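Local coordinates for protein probable enoyl-CoA hydratase/isomerase (Pseudomonas aeruginosa PAO1, PDB 5WYD) that probably acts as an enoyl-CoA hydratase/isomerase of the crotonase superfamily, with a likely role in the biosynthesis of the diffusible signal factor DSF, at residues G25-I30 and A203-A208; D60-V65 and K210-S215; L105-G110 and L225-R230; I113-G118 and G198-A203; C127-D132 and I188-Q193. The protein carries 1 engineered substitution. One frame throughout, in Å; residues are numbered along the deposited sequence.

Contact 1. Residues G25-I30 and A203-A208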
# COMPACT_ATOMS: atom_id res chain seq x y z
N GLY A 25 13.93 -16.42 -35.69
CA GLY A 25 13.28 -15.13 -35.94
C GLY A 25 13.63 -14.16 -34.83
O GLY A 25 14.81 -13.93 -34.52
N HIS A 26 12.61 -13.55 -34.24
CA HIS A 26 12.76 -12.65 -33.10
C HIS A 26 12.56 -13.37 -31.78
O HIS A 26 12.50 -12.72 -30.75
CB HIS A 26 11.80 -11.48 -33.21
CG HIS A 26 12.10 -10.56 -34.35
ND1 HIS A 26 11.33 -10.50 -35.49
CD2 HIS A 26 13.05 -9.60 -34.50
CE1 HIS A 26 11.82 -9.59 -36.31
NE2 HIS A 26 12.86 -9.02 -35.73
N THR A 27 12.43 -14.67 -31.79
CA THR A 27 12.21 -15.43 -30.57
C THR A 27 13.51 -16.12 -30.19
O THR A 27 14.18 -16.71 -31.04
CB THR A 27 11.07 -16.44 -30.78
OG1 THR A 27 9.89 -15.71 -31.13
CG2 THR A 27 10.78 -17.25 -29.53
N ALA A 28 13.90 -15.98 -28.93
CA ALA A 28 15.11 -16.61 -28.42
C ALA A 28 14.76 -17.83 -27.59
O ALA A 28 14.00 -17.72 -26.62
CB ALA A 28 15.94 -15.64 -27.59
N LEU A 29 15.32 -18.98 -27.95
CA LEU A 29 15.05 -20.25 -27.28
C LEU A 29 16.17 -20.60 -26.32
O LEU A 29 17.32 -20.77 -26.73
CB LEU A 29 14.89 -21.39 -28.28
CG LEU A 29 14.87 -22.77 -27.62
CD1 LEU A 29 13.75 -22.93 -26.61
CD2 LEU A 29 14.82 -23.84 -28.69
N ILE A 30 15.80 -20.77 -25.06
CA ILE A 30 16.71 -21.12 -23.98
C ILE A 30 16.30 -22.48 -23.44
O ILE A 30 15.16 -22.65 -23.01
CB ILE A 30 16.65 -20.10 -22.85
CG1 ILE A 30 16.78 -18.71 -23.45
CG2 ILE A 30 17.71 -20.43 -21.85
CD1 ILE A 30 16.64 -17.61 -22.43
N ALA A 203 4.60 -25.65 -30.02
CA ALA A 203 3.50 -24.74 -29.74
C ALA A 203 4.02 -23.44 -29.14
O ALA A 203 3.59 -22.34 -29.54
CB ALA A 203 2.50 -25.40 -28.79
N ALA A 204 4.97 -23.53 -28.22
CA ALA A 204 5.51 -22.32 -27.61
C ALA A 204 6.18 -21.42 -28.65
O ALA A 204 6.01 -20.20 -28.63
CB ALA A 204 6.48 -22.69 -26.49
N LEU A 205 6.97 -22.01 -29.55
CA LEU A 205 7.61 -21.24 -30.61
C LEU A 205 6.56 -20.63 -31.51
O LEU A 205 6.70 -19.47 -31.95
CB LEU A 205 8.50 -22.14 -31.43
CG LEU A 205 9.67 -22.74 -30.67
CD1 LEU A 205 10.39 -23.74 -31.56
CD2 LEU A 205 10.60 -21.63 -30.28
N LEU A 206 5.53 -21.41 -31.85
CA LEU A 206 4.47 -20.88 -32.69
C LEU A 206 3.76 -19.76 -31.96
O LEU A 206 3.57 -18.67 -32.52
CB LEU A 206 3.54 -22.02 -33.12
CG LEU A 206 2.29 -21.77 -33.98
CD1 LEU A 206 1.07 -21.16 -33.29
CD2 LEU A 206 2.76 -20.81 -35.06
N LEU A 207 3.44 -19.96 -30.67
CA LEU A 207 2.79 -18.88 -29.92
C LEU A 207 3.70 -17.67 -29.87
O LEU A 207 3.26 -16.54 -30.09
CB LEU A 207 2.45 -19.34 -28.49
CG LEU A 207 1.60 -18.47 -27.54
CD1 LEU A 207 1.26 -19.23 -26.25
CD2 LEU A 207 2.13 -17.11 -27.19
N ALA A 208 5.00 -17.91 -29.65
CA ALA A 208 5.96 -16.83 -29.56
C ALA A 208 6.02 -16.03 -30.84
O ALA A 208 6.23 -14.81 -30.80
CB ALA A 208 7.34 -17.39 -29.22

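Contact 2. Residues D60-V65 and K210-S215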
# COMPACT_ATOMS: atom_id res chain seq x y z
N ASP A 60 16.30 -7.29 -31.37
CA ASP A 60 15.94 -8.30 -32.34
C ASP A 60 15.12 -9.41 -31.72
O ASP A 60 14.82 -10.39 -32.40
CB ASP A 60 17.20 -8.90 -32.96
CG ASP A 60 16.91 -9.64 -34.23
OD1 ASP A 60 15.83 -9.41 -34.80
OD2 ASP A 60 17.77 -10.43 -34.67
N ILE A 61 14.92 -9.38 -30.43
CA ILE A 61 14.17 -10.43 -29.77
C ILE A 61 12.89 -9.88 -29.19
O ILE A 61 12.92 -8.96 -28.36
CB ILE A 61 15.00 -11.12 -28.70
CG1 ILE A 61 16.15 -11.79 -29.41
CG2 ILE A 61 14.11 -12.07 -27.96
CD1 ILE A 61 15.66 -12.78 -30.46
N TYR A 62 11.77 -10.44 -29.61
CA TYR A 62 10.50 -10.01 -29.08
C TYR A 62 9.85 -11.05 -28.19
O TYR A 62 8.92 -10.71 -27.46
CB TYR A 62 9.53 -9.63 -30.20
CG TYR A 62 10.13 -8.73 -31.24
CD1 TYR A 62 10.95 -7.67 -30.87
CD2 TYR A 62 9.82 -8.88 -32.58
CE1 TYR A 62 11.48 -6.83 -31.82
CE2 TYR A 62 10.34 -8.03 -33.53
CZ TYR A 62 11.18 -7.00 -33.15
OH TYR A 62 11.72 -6.14 -34.08
N ALA A 63 10.30 -12.30 -28.24
CA ALA A 63 9.69 -13.34 -27.43
C ALA A 63 10.76 -14.24 -26.84
O ALA A 63 11.90 -14.25 -27.30
CB ALA A 63 8.69 -14.18 -28.23
N LEU A 64 10.42 -14.91 -25.74
CA LEU A 64 11.28 -15.86 -25.06
C LEU A 64 10.53 -17.15 -24.76
O LEU A 64 9.35 -17.12 -24.40
CB LEU A 64 11.85 -15.25 -23.78
CG LEU A 64 12.82 -15.96 -22.85
CD1 LEU A 64 13.40 -14.91 -21.96
CD2 LEU A 64 12.17 -17.04 -22.00
N VAL A 65 11.22 -18.28 -24.93
CA VAL A 65 10.69 -19.61 -24.61
C VAL A 65 11.73 -20.34 -23.78
O VAL A 65 12.93 -20.19 -24.02
CB VAL A 65 10.32 -20.40 -25.89
CG1 VAL A 65 9.84 -21.82 -25.55
CG2 VAL A 65 9.24 -19.64 -26.68
N LYS A 210 3.57 -15.29 -32.77
CA LYS A 210 2.42 -14.39 -32.86
C LYS A 210 2.69 -13.05 -32.18
O LYS A 210 2.18 -12.02 -32.62
CB LYS A 210 1.18 -15.05 -32.25
CG LYS A 210 0.69 -16.32 -32.93
CD LYS A 210 -0.47 -16.90 -32.11
CE LYS A 210 -0.99 -18.25 -32.58
NZ LYS A 210 -1.16 -18.41 -34.05
N VAL A 211 3.47 -13.07 -31.10
CA VAL A 211 3.82 -11.86 -30.38
C VAL A 211 4.58 -10.92 -31.28
O VAL A 211 4.49 -9.69 -31.15
CB VAL A 211 4.68 -12.26 -29.17
CG1 VAL A 211 5.45 -11.05 -28.64
CG2 VAL A 211 3.83 -12.98 -28.16
N ALA A 212 5.36 -11.47 -32.21
CA ALA A 212 6.10 -10.62 -33.13
C ALA A 212 5.17 -9.72 -33.93
O ALA A 212 5.59 -8.65 -34.38
CB ALA A 212 6.97 -11.50 -34.04
N ARG A 213 3.88 -10.09 -34.03
CA ARG A 213 2.93 -9.39 -34.88
C ARG A 213 2.36 -8.15 -34.20
O ARG A 213 1.59 -7.40 -34.81
CB ARG A 213 1.79 -10.32 -35.25
CG ARG A 213 2.12 -11.71 -35.65
CD ARG A 213 0.81 -12.35 -36.06
NE ARG A 213 0.41 -11.96 -37.42
CZ ARG A 213 -0.37 -10.92 -37.74
NH1 ARG A 213 -0.66 -10.68 -39.01
NH2 ARG A 213 -0.88 -10.14 -36.81
N GLN A 214 2.68 -7.95 -32.93
CA GLN A 214 2.32 -6.74 -32.21
C GLN A 214 3.56 -5.88 -32.06
O GLN A 214 4.68 -6.39 -31.99
CB GLN A 214 1.80 -7.09 -30.83
CG GLN A 214 0.42 -7.70 -30.81
CD GLN A 214 0.40 -8.96 -31.62
OE1 GLN A 214 0.08 -8.93 -32.79
NE2 GLN A 214 0.80 -10.08 -31.02
N SER A 215 3.33 -4.58 -31.94
CA SER A 215 4.42 -3.62 -31.88
C SER A 215 5.43 -3.89 -30.76
O SER A 215 5.05 -3.90 -29.58
CB SER A 215 3.84 -2.23 -31.66
OG SER A 215 4.88 -1.32 -31.39

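Contact 3. Residues L105-G110 and L225-R230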
# COMPACT_ATOMS: atom_id res chain seq x y z
N LEU A 105 13.85 -12.98 -15.05
CA LEU A 105 13.02 -13.59 -16.08
C LEU A 105 11.65 -12.94 -16.10
O LEU A 105 11.15 -12.54 -17.16
CB LEU A 105 12.89 -15.09 -15.79
CG LEU A 105 11.85 -15.89 -16.57
CD1 LEU A 105 12.13 -15.81 -18.06
CD2 LEU A 105 11.65 -17.35 -16.06
N ARG A 106 11.09 -12.73 -14.91
CA ARG A 106 9.80 -12.08 -14.77
C ARG A 106 9.84 -10.68 -15.34
O ARG A 106 8.81 -10.15 -15.77
CB ARG A 106 9.44 -12.05 -13.29
CG ARG A 106 8.27 -11.17 -12.98
CD ARG A 106 8.04 -11.14 -11.48
NE ARG A 106 9.14 -10.55 -10.73
CZ ARG A 106 9.17 -9.29 -10.33
NH1 ARG A 106 8.15 -8.50 -10.63
NH2 ARG A 106 10.20 -8.83 -9.63
N ASP A 107 10.99 -10.04 -15.28
CA ASP A 107 11.13 -8.69 -15.79
C ASP A 107 11.61 -8.65 -17.24
O ASP A 107 11.96 -7.56 -17.72
CB ASP A 107 12.08 -7.91 -14.90
CG ASP A 107 11.49 -7.63 -13.56
OD1 ASP A 107 10.28 -7.87 -13.37
OD2 ASP A 107 12.24 -7.17 -12.67
N PHE A 108 11.68 -9.78 -17.95
CA PHE A 108 12.09 -9.71 -19.34
C PHE A 108 11.12 -8.81 -20.09
O PHE A 108 9.90 -8.94 -19.94
CB PHE A 108 12.12 -11.12 -19.94
CG PHE A 108 12.29 -11.13 -21.44
CD1 PHE A 108 13.23 -10.33 -22.04
CD2 PHE A 108 11.54 -11.96 -22.23
CE1 PHE A 108 13.38 -10.32 -23.41
CE2 PHE A 108 11.69 -11.95 -23.61
CZ PHE A 108 12.61 -11.14 -24.19
N ARG A 109 11.65 -7.86 -20.87
CA ARG A 109 10.77 -6.90 -21.53
C ARG A 109 9.84 -7.59 -22.52
O ARG A 109 8.68 -7.19 -22.67
CB ARG A 109 11.58 -5.82 -22.24
CG ARG A 109 12.60 -6.28 -23.24
CD ARG A 109 13.24 -5.07 -23.88
NE ARG A 109 14.11 -5.47 -24.98
CZ ARG A 109 14.67 -4.62 -25.84
NH1 ARG A 109 14.45 -3.32 -25.74
NH2 ARG A 109 15.44 -5.10 -26.80
N GLY A 110 10.35 -8.56 -23.26
CA GLY A 110 9.53 -9.35 -24.15
C GLY A 110 8.75 -10.40 -23.40
O GLY A 110 8.93 -10.60 -22.20
N LEU A 225 2.64 -2.85 -17.00
CA LEU A 225 1.34 -2.45 -16.50
C LEU A 225 0.54 -3.64 -16.01
O LEU A 225 -0.00 -3.62 -14.90
CB LEU A 225 0.56 -1.75 -17.61
CG LEU A 225 1.17 -0.42 -17.98
CD1 LEU A 225 0.33 0.29 -19.06
CD2 LEU A 225 1.31 0.43 -16.71
N ILE A 226 0.53 -4.72 -16.79
CA ILE A 226 -0.20 -5.90 -16.36
C ILE A 226 0.34 -6.37 -15.03
O ILE A 226 -0.42 -6.70 -14.13
CB ILE A 226 -0.09 -7.02 -17.42
CG1 ILE A 226 -0.65 -6.51 -18.76
CG2 ILE A 226 -0.76 -8.29 -16.89
CD1 ILE A 226 -0.54 -7.49 -19.88
N GLN A 227 1.64 -6.28 -14.85
CA GLN A 227 2.26 -6.74 -13.63
C GLN A 227 2.32 -5.66 -12.56
O GLN A 227 2.93 -5.87 -11.51
CB GLN A 227 3.67 -7.24 -13.92
CG GLN A 227 3.68 -8.36 -14.89
CD GLN A 227 5.06 -8.94 -15.11
OE1 GLN A 227 5.20 -10.12 -15.39
NE2 GLN A 227 6.09 -8.13 -14.92
N GLY A 228 1.68 -4.52 -12.81
CA GLY A 228 1.68 -3.46 -11.81
C GLY A 228 1.00 -3.85 -10.52
O GLY A 228 1.42 -3.41 -9.44
N ALA A 229 -0.04 -4.67 -10.60
CA ALA A 229 -0.79 -5.05 -9.41
C ALA A 229 0.11 -5.70 -8.38
O ALA A 229 -0.17 -5.61 -7.18
CB ALA A 229 -1.95 -5.97 -9.76
N ARG A 230 1.13 -6.42 -8.82
CA ARG A 230 2.02 -7.05 -7.84
C ARG A 230 2.71 -6.01 -6.99
O ARG A 230 2.95 -6.22 -5.80
CB ARG A 230 3.08 -7.92 -8.50
CG ARG A 230 2.57 -8.83 -9.55
CD ARG A 230 3.67 -9.70 -10.06
NE ARG A 230 3.17 -10.58 -11.09
CZ ARG A 230 3.85 -11.57 -11.64
NH1 ARG A 230 5.08 -11.83 -11.23
NH2 ARG A 230 3.31 -12.31 -12.60

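Contact 4. Residues I113-G118 and G198-A203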
# COMPACT_ATOMS: atom_id res chain seq x y z
N ILE A 113 7.48 -17.39 -22.53
CA ILE A 113 6.54 -18.49 -22.61
C ILE A 113 7.26 -19.69 -22.01
O ILE A 113 8.38 -20.00 -22.41
CB ILE A 113 6.11 -18.79 -24.06
CG1 ILE A 113 5.63 -17.54 -24.78
CG2 ILE A 113 4.98 -19.78 -24.11
CD1 ILE A 113 5.37 -17.84 -26.18
N ALA A 114 6.60 -20.37 -21.08
CA ALA A 114 7.17 -21.53 -20.43
C ALA A 114 6.57 -22.77 -21.06
O ALA A 114 5.36 -22.98 -20.96
CB ALA A 114 6.84 -21.49 -18.94
N ALA A 115 7.41 -23.58 -21.68
CA ALA A 115 6.97 -24.81 -22.33
C ALA A 115 7.35 -25.99 -21.44
O ALA A 115 8.51 -26.39 -21.41
CB ALA A 115 7.61 -24.93 -23.71
N ILE A 116 6.35 -26.61 -20.84
CA ILE A 116 6.54 -27.67 -19.87
C ILE A 116 6.50 -29.01 -20.59
O ILE A 116 5.43 -29.55 -20.89
CB ILE A 116 5.49 -27.60 -18.76
CG1 ILE A 116 5.50 -26.20 -18.13
CG2 ILE A 116 5.75 -28.71 -17.74
CD1 ILE A 116 4.48 -26.00 -17.05
N ASN A 117 7.66 -29.57 -20.87
CA ASN A 117 7.72 -30.86 -21.51
C ASN A 117 7.94 -31.99 -20.52
O ASN A 117 7.81 -33.15 -20.91
CB ASN A 117 8.79 -30.86 -22.62
CG ASN A 117 10.17 -30.51 -22.11
OD1 ASN A 117 10.33 -30.00 -21.00
ND2 ASN A 117 11.19 -30.81 -22.92
N GLY A 118 8.23 -31.69 -19.26
CA GLY A 118 8.52 -32.72 -18.28
C GLY A 118 8.07 -32.36 -16.88
O GLY A 118 7.30 -31.42 -16.69
N GLY A 198 5.08 -33.82 -26.41
CA GLY A 198 6.14 -33.41 -27.32
C GLY A 198 5.85 -32.17 -28.16
O GLY A 198 6.77 -31.66 -28.81
N GLU A 199 4.62 -31.64 -28.10
CA GLU A 199 4.21 -30.49 -28.88
C GLU A 199 4.36 -29.19 -28.09
O GLU A 199 4.05 -28.12 -28.62
CB GLU A 199 2.75 -30.66 -29.35
CG GLU A 199 2.43 -31.85 -30.32
CD GLU A 199 0.91 -32.04 -30.55
OE1 GLU A 199 0.12 -31.20 -30.07
OE2 GLU A 199 0.49 -33.03 -31.20
N ALA A 200 4.83 -29.25 -26.84
CA ALA A 200 4.97 -28.03 -26.04
C ALA A 200 5.99 -27.08 -26.66
O ALA A 200 5.75 -25.87 -26.74
CB ALA A 200 5.36 -28.37 -24.60
N ARG A 201 7.15 -27.60 -27.08
CA ARG A 201 8.16 -26.72 -27.68
C ARG A 201 7.65 -26.09 -28.98
O ARG A 201 7.71 -24.87 -29.15
CB ARG A 201 9.45 -27.50 -27.95
CG ARG A 201 10.49 -26.63 -28.67
CD ARG A 201 11.56 -27.47 -29.31
NE ARG A 201 12.41 -26.68 -30.19
CZ ARG A 201 13.38 -27.19 -30.95
NH1 ARG A 201 14.11 -26.40 -31.72
NH2 ARG A 201 13.61 -28.50 -30.95
N GLY A 202 7.11 -26.90 -29.88
CA GLY A 202 6.64 -26.33 -31.13
C GLY A 202 5.56 -25.31 -30.89
O GLY A 202 5.65 -24.18 -31.37
N ALA A 203 4.60 -25.65 -30.02
CA ALA A 203 3.50 -24.74 -29.74
C ALA A 203 4.02 -23.44 -29.14
O ALA A 203 3.59 -22.34 -29.54
CB ALA A 203 2.50 -25.40 -28.79

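Contact 5. Residues C127-D132 and I188-Q193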
# COMPACT_ATOMS: atom_id res chain seq x y z
N CYS A 127 10.19 -21.42 -11.57
CA CYS A 127 10.70 -20.87 -12.80
C CYS A 127 9.58 -20.68 -13.80
O CYS A 127 9.48 -19.64 -14.45
CB CYS A 127 11.76 -21.79 -13.37
SG CYS A 127 12.16 -21.28 -15.02
N ALA A 128 8.69 -21.67 -13.90
CA ALA A 128 7.60 -21.56 -14.86
C ALA A 128 6.73 -20.37 -14.54
O ALA A 128 6.37 -19.59 -15.43
CB ALA A 128 6.77 -22.84 -14.85
N LEU A 129 6.44 -20.19 -13.25
CA LEU A 129 5.59 -19.09 -12.81
C LEU A 129 6.19 -17.74 -13.20
O LEU A 129 5.46 -16.82 -13.58
CB LEU A 129 5.41 -19.19 -11.30
CG LEU A 129 4.63 -20.37 -10.70
CD1 LEU A 129 4.65 -20.34 -9.17
CD2 LEU A 129 3.22 -20.34 -11.20
N ALA A 130 7.53 -17.63 -13.13
CA ALA A 130 8.24 -16.40 -13.48
C ALA A 130 7.98 -16.00 -14.93
O ALA A 130 8.23 -14.85 -15.29
CB ALA A 130 9.73 -16.58 -13.23
N CYS A 131 7.71 -16.99 -15.78
CA CYS A 131 7.33 -16.82 -17.18
C CYS A 131 5.91 -16.27 -17.29
O CYS A 131 5.04 -16.56 -16.46
CB CYS A 131 7.38 -18.16 -17.89
SG CYS A 131 8.92 -18.95 -17.59
N ASP A 132 5.68 -15.47 -18.34
CA ASP A 132 4.35 -14.90 -18.52
C ASP A 132 3.29 -15.95 -18.83
O ASP A 132 2.20 -15.93 -18.26
CB ASP A 132 4.35 -13.87 -19.64
CG ASP A 132 5.32 -12.77 -19.40
OD1 ASP A 132 5.49 -12.35 -18.23
OD2 ASP A 132 5.87 -12.29 -20.39
N ILE A 188 -7.57 -24.98 -12.88
CA ILE A 188 -7.34 -24.01 -11.83
C ILE A 188 -6.67 -22.75 -12.34
O ILE A 188 -6.52 -21.80 -11.58
CB ILE A 188 -6.52 -24.62 -10.69
CG1 ILE A 188 -5.09 -24.92 -11.14
CG2 ILE A 188 -7.16 -25.93 -10.30
CD1 ILE A 188 -4.18 -25.48 -10.03
N GLY A 189 -6.28 -22.70 -13.62
CA GLY A 189 -5.65 -21.51 -14.17
C GLY A 189 -4.15 -21.45 -14.02
O GLY A 189 -3.53 -20.41 -14.34
N LEU A 190 -3.53 -22.51 -13.50
CA LEU A 190 -2.07 -22.56 -13.42
C LEU A 190 -1.44 -22.54 -14.81
O LEU A 190 -0.40 -21.91 -15.01
CB LEU A 190 -1.64 -23.79 -12.65
CG LEU A 190 -0.15 -24.06 -12.68
CD1 LEU A 190 0.65 -22.86 -12.21
CD2 LEU A 190 0.11 -25.26 -11.77
N VAL A 191 -2.02 -23.26 -15.76
CA VAL A 191 -1.52 -23.30 -17.12
C VAL A 191 -2.59 -22.75 -18.05
O VAL A 191 -3.79 -23.01 -17.85
CB VAL A 191 -1.08 -24.72 -17.53
CG1 VAL A 191 0.10 -25.15 -16.68
CG2 VAL A 191 -2.22 -25.72 -17.40
N GLU A 192 -2.17 -21.87 -18.96
CA GLU A 192 -3.08 -21.31 -19.96
C GLU A 192 -3.51 -22.34 -21.00
O GLU A 192 -4.61 -22.23 -21.55
CB GLU A 192 -2.48 -20.08 -20.62
CG GLU A 192 -2.37 -18.92 -19.67
CD GLU A 192 -1.41 -19.19 -18.55
OE1 GLU A 192 -0.28 -19.60 -18.90
OE2 GLU A 192 -1.80 -19.07 -17.36
N GLN A 193 -2.62 -23.24 -21.41
CA GLN A 193 -2.95 -24.24 -22.43
C GLN A 193 -2.34 -25.60 -22.12
O GLN A 193 -1.29 -25.70 -21.49
CB GLN A 193 -2.51 -23.77 -23.83
CG GLN A 193 -2.59 -24.84 -24.89
CD GLN A 193 -2.09 -24.38 -26.22
OE1 GLN A 193 -1.73 -23.21 -26.38
NE2 GLN A 193 -2.00 -25.30 -27.19

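Contact 1. Residues G25-I30 and A203-A208
The backbones come nearest at Thr27, where strand 27-32 begins, and Ala208 in helix 200-211, with 6.5 Å between the two CA atoms. Thr27 directs its side chain at the helix, and its two branches, OG1 and CG2, lie against the methyl of Ala208. Thr27 CG2 is the closer one, 3.5 Å from Ala208 CB, tighter than the usual van der Waals spacing of two carbons. Thr27 OG1 approaches the same methyl, Ala208 CB, to 3.6 Å. The torsion explains this double grip: chi1 of -60° places OG1 beside the backbone N and CG2 anti to it, leaving both turned to the helix. One turn earlier, Leu205 leaves the helix obliquely and its tip swings back to the strand. Leu205 CD2 lies 4.4 Å from Thr27 CG2, a looser approach that extends the apolar seam along the strand toward Leu29. Thr27 therefore meets two helical residues, Ala208 and Leu205, with one methyl.

The same helix rests on other strands of the sheet, since Ala204 and Ala208 both touch Val65 and Ile113. Beyond it, Leu207 packs on Cys176 of a second subunit. The small side chain of Ala208 fits the close approach of the strand.

The contact is held by van der Waals packing, with no polar pair bonded between the two segments. Thr27 contributes mainly as a branched, methyl-bearing residue, and its hydroxyl oxygen faces a carbon across the interface. Across these two segments the fit is set by shape rather than by directional bonds.

Contact 2. Residues D60-V65 and K210-S215
Tyr62, Val211 and Ala212 bury most of the surface here, joining the approach to strand 63-68 with the end of helix 200-211. Tyr62 and Ala212 lie closest in the backbone, their CA atoms 6.0 Å apart. The methyl of Ala212 meets the tyrosine at the ring edge, near the ring plane, with Ala212 CB 4.1 Å from Tyr62 CD2. Tyr62 reaches this position with CG anti to its carbonyl carbon (chi1 -47°), and its ring is also stacked with that of His26. Val211 addresses the backbone of the same residue instead: Val211 CG1 sits 3.7 Å from Tyr62 O. The side chain of Ala63, the next residue, points toward the helix end as well and adds a smaller share of the buried surface.

Behind these apolar contacts, the chain from Val211 to Gln214 folds into a type I turn that Gln214 ties back to the helix. Gln214 NE2 donates to Lys210 O at 2.9 Å, bent to an N-H...O angle of 139° and standing above the carbonyl plane. The backbone N of Arg213 binds Lys210 O from the opposite face, so two donors hold that oxygen and brace the turn. The amide nitrogen of Gln214 also reaches Leu175 O of a second subunit.

Ser215 then serves as the N-cap of helix 216-226, its OG making a weak bond to Ala218 N. Strand 63-68 runs between strands 27-32 and 111-116, and Val211 extends the helix packing onto the latter through Val111. The contact therefore lies where the sheet, the end of helix 200-211 and the subunit interface meet.

Contact 3. Residues L105-G110 and L225-R230
Arg106, the last residue of helix 88-106, meets Gln227 through its backbone and Arg230 through its side chain. Gln227 extends fully beyond CG and delivers its amide nitrogen to the carbonyl of Arg106. The resulting bond, Gln227 NE2 to Arg106 O, is fairly straight at 155° but weak, at 3.5 Å. The same carbonyl accepts a bond from Lys223 NZ. At the other corner of the glutamine amide, OE1 is taken mainly by Lys171 of a second subunit.

The two arginines run alongside each other in opposite directions, their guanidinium planes 24° apart. Arg230 is extended from CG to NE, and its NH1 reaches the aliphatic part of Arg106, with 3.7 Å from Arg230 NH1 to Arg106 CG. Its separation from Arg106 CD is shorter still, but too short to be trusted in detail. Arg106 bends at chi3 (64°), which turns its guanidinium aside; Arg106 NE and Arg230 NH1 remain 4.3 Å apart. Each charge probably has its own compensation. Asp107 OD1 lies over one face of the Arg106 guanidinium, 3.5 Å from Arg106 NH1, an ion pair by charge alone because no N-H points at the oxygen. Arg230 NH2 forms a salt bridge with Glu167 of the second subunit.

Asn235 of a third subunit packs on both arginines. Within the chain, Leu105 rests against helices 42-57 and 123-130 and strand 63-68, while Gln227 follows helix 216-226 and precedes the short helix 228-231. The contact thus joins the C-terminal end of helix 88-106 to the junction of helices 216-226 and 228-231, where two other subunits approach.

Contact 4. Residues I113-G118 and G198-A203
Ala115, on strand 111-116, meets Ala200, in the first turn of helix 200-211, where their CA atoms stand 5.3 Å apart. The side chain of Ala115 is a single methyl, so CB is both its base and its tip, and it points toward the helix. Its nearest neighbour there is the carbonyl of Ala200: Ala115 CB lies 3.7 Å from Ala200 O and 4.0 Å from Ala200 C. The same methyl, Ala115 CB, comes within 4.2 Å of Ala200 CB and within 4.3 Å of Arg201 N. Ala115 CB therefore rests against a peptide group as well as a side chain. One turn further along the helix it also touches Ala204.

Ala200 answers with its own methyl, which faces the strand, Ala200 CB reaching 3.9 Å from Ile116 O. It touches Glu137 of strand 133-137 too, so this helical methyl spans neighbouring strands. Arg201 contributes mostly its backbone; its guanidinium leads away to a long, weak ion pair with Glu22. Just past the strand, Asn117 ND2 makes a hydrogen bond to Gly68 O, at the end of the neighbouring strand, where the chain leaves the sheet.

With methyls opposing backbone carbonyls, the contact is one of van der Waals packing between two alanines and the main chain around them. The carbonyls of Ala200 and Ile116 receive no donor from the opposite segment; the neighbouring Ala115 O is hydrogen-bonded to Thr67 OG1. Small residues on both sides permit the beginning of the helix to lie close on the sheet.

Contact 5. Residues C127-D132 and I188-Q193
In this crotonase fold, the contact joins the C-terminal end of helix 123-130 to the loop after helix 182-188, a helix that ends in a Schellman motif at Gly189. Gly189 ends the helix with a positive phi (88°), and the next residue, Leu190, meets Leu129. The two leucine side chains cross at about a right angle and touch by one methyl each, Leu129 CD2 to Leu190 CD1 at 3.7 Å. Their backbones stay well apart, 8.4 Å between the CA atoms of Leu129 and Leu190, so the side chains span the gap. Leu190 holds CG anti to its backbone N (chi1 171°), which carries its branch out to the helix. Helix 157-176 supports both: Leu129 packs on Ala160 and Leu164, and Leu190 on Val165.

Farther along, Asp132 and Glu192 come near each other without bonding, Asp132 O and Glu192 OE1 being 4.5 Å apart. Both acids find their strong partners elsewhere. Glu192 OE2 forms a salt bridge with Arg134, which also donates from NE to Leu190 O. Asp132 OD1 pairs with Lys171 of a second subunit, placing this side of the contact at the subunit interface.

The exit from helix 123-130 is held in turn by its own backbone, and Asp132 N binds Ser112 OG of strand 111-116. Just before it, Cys131 N donates to Ala128 O at 2.9 Å.

In the fold
From the N terminus, the segments at 25-30, 60-65, 105-110, 113-118 and 127-132 come first, and their partners follow only after residue 187. Contact 5 closes first, at 188-193, and is nested inside contact 4, which closes at 198-203. Contact 4 is in turn nested in the loops of contacts 1, 2 and 3, closed at 203-208, 210-215 and 225-230, which cross one another pairwise. Contacts 4, 1 and 2, in that order, lay successive parts of helix 200-211 on the central sheet, with Ala203 shared between contacts 1 and 4. Contact 3 joins helix ends and contact 5 joins a helix end to a loop; the two touch where Leu105 packs on 127-132.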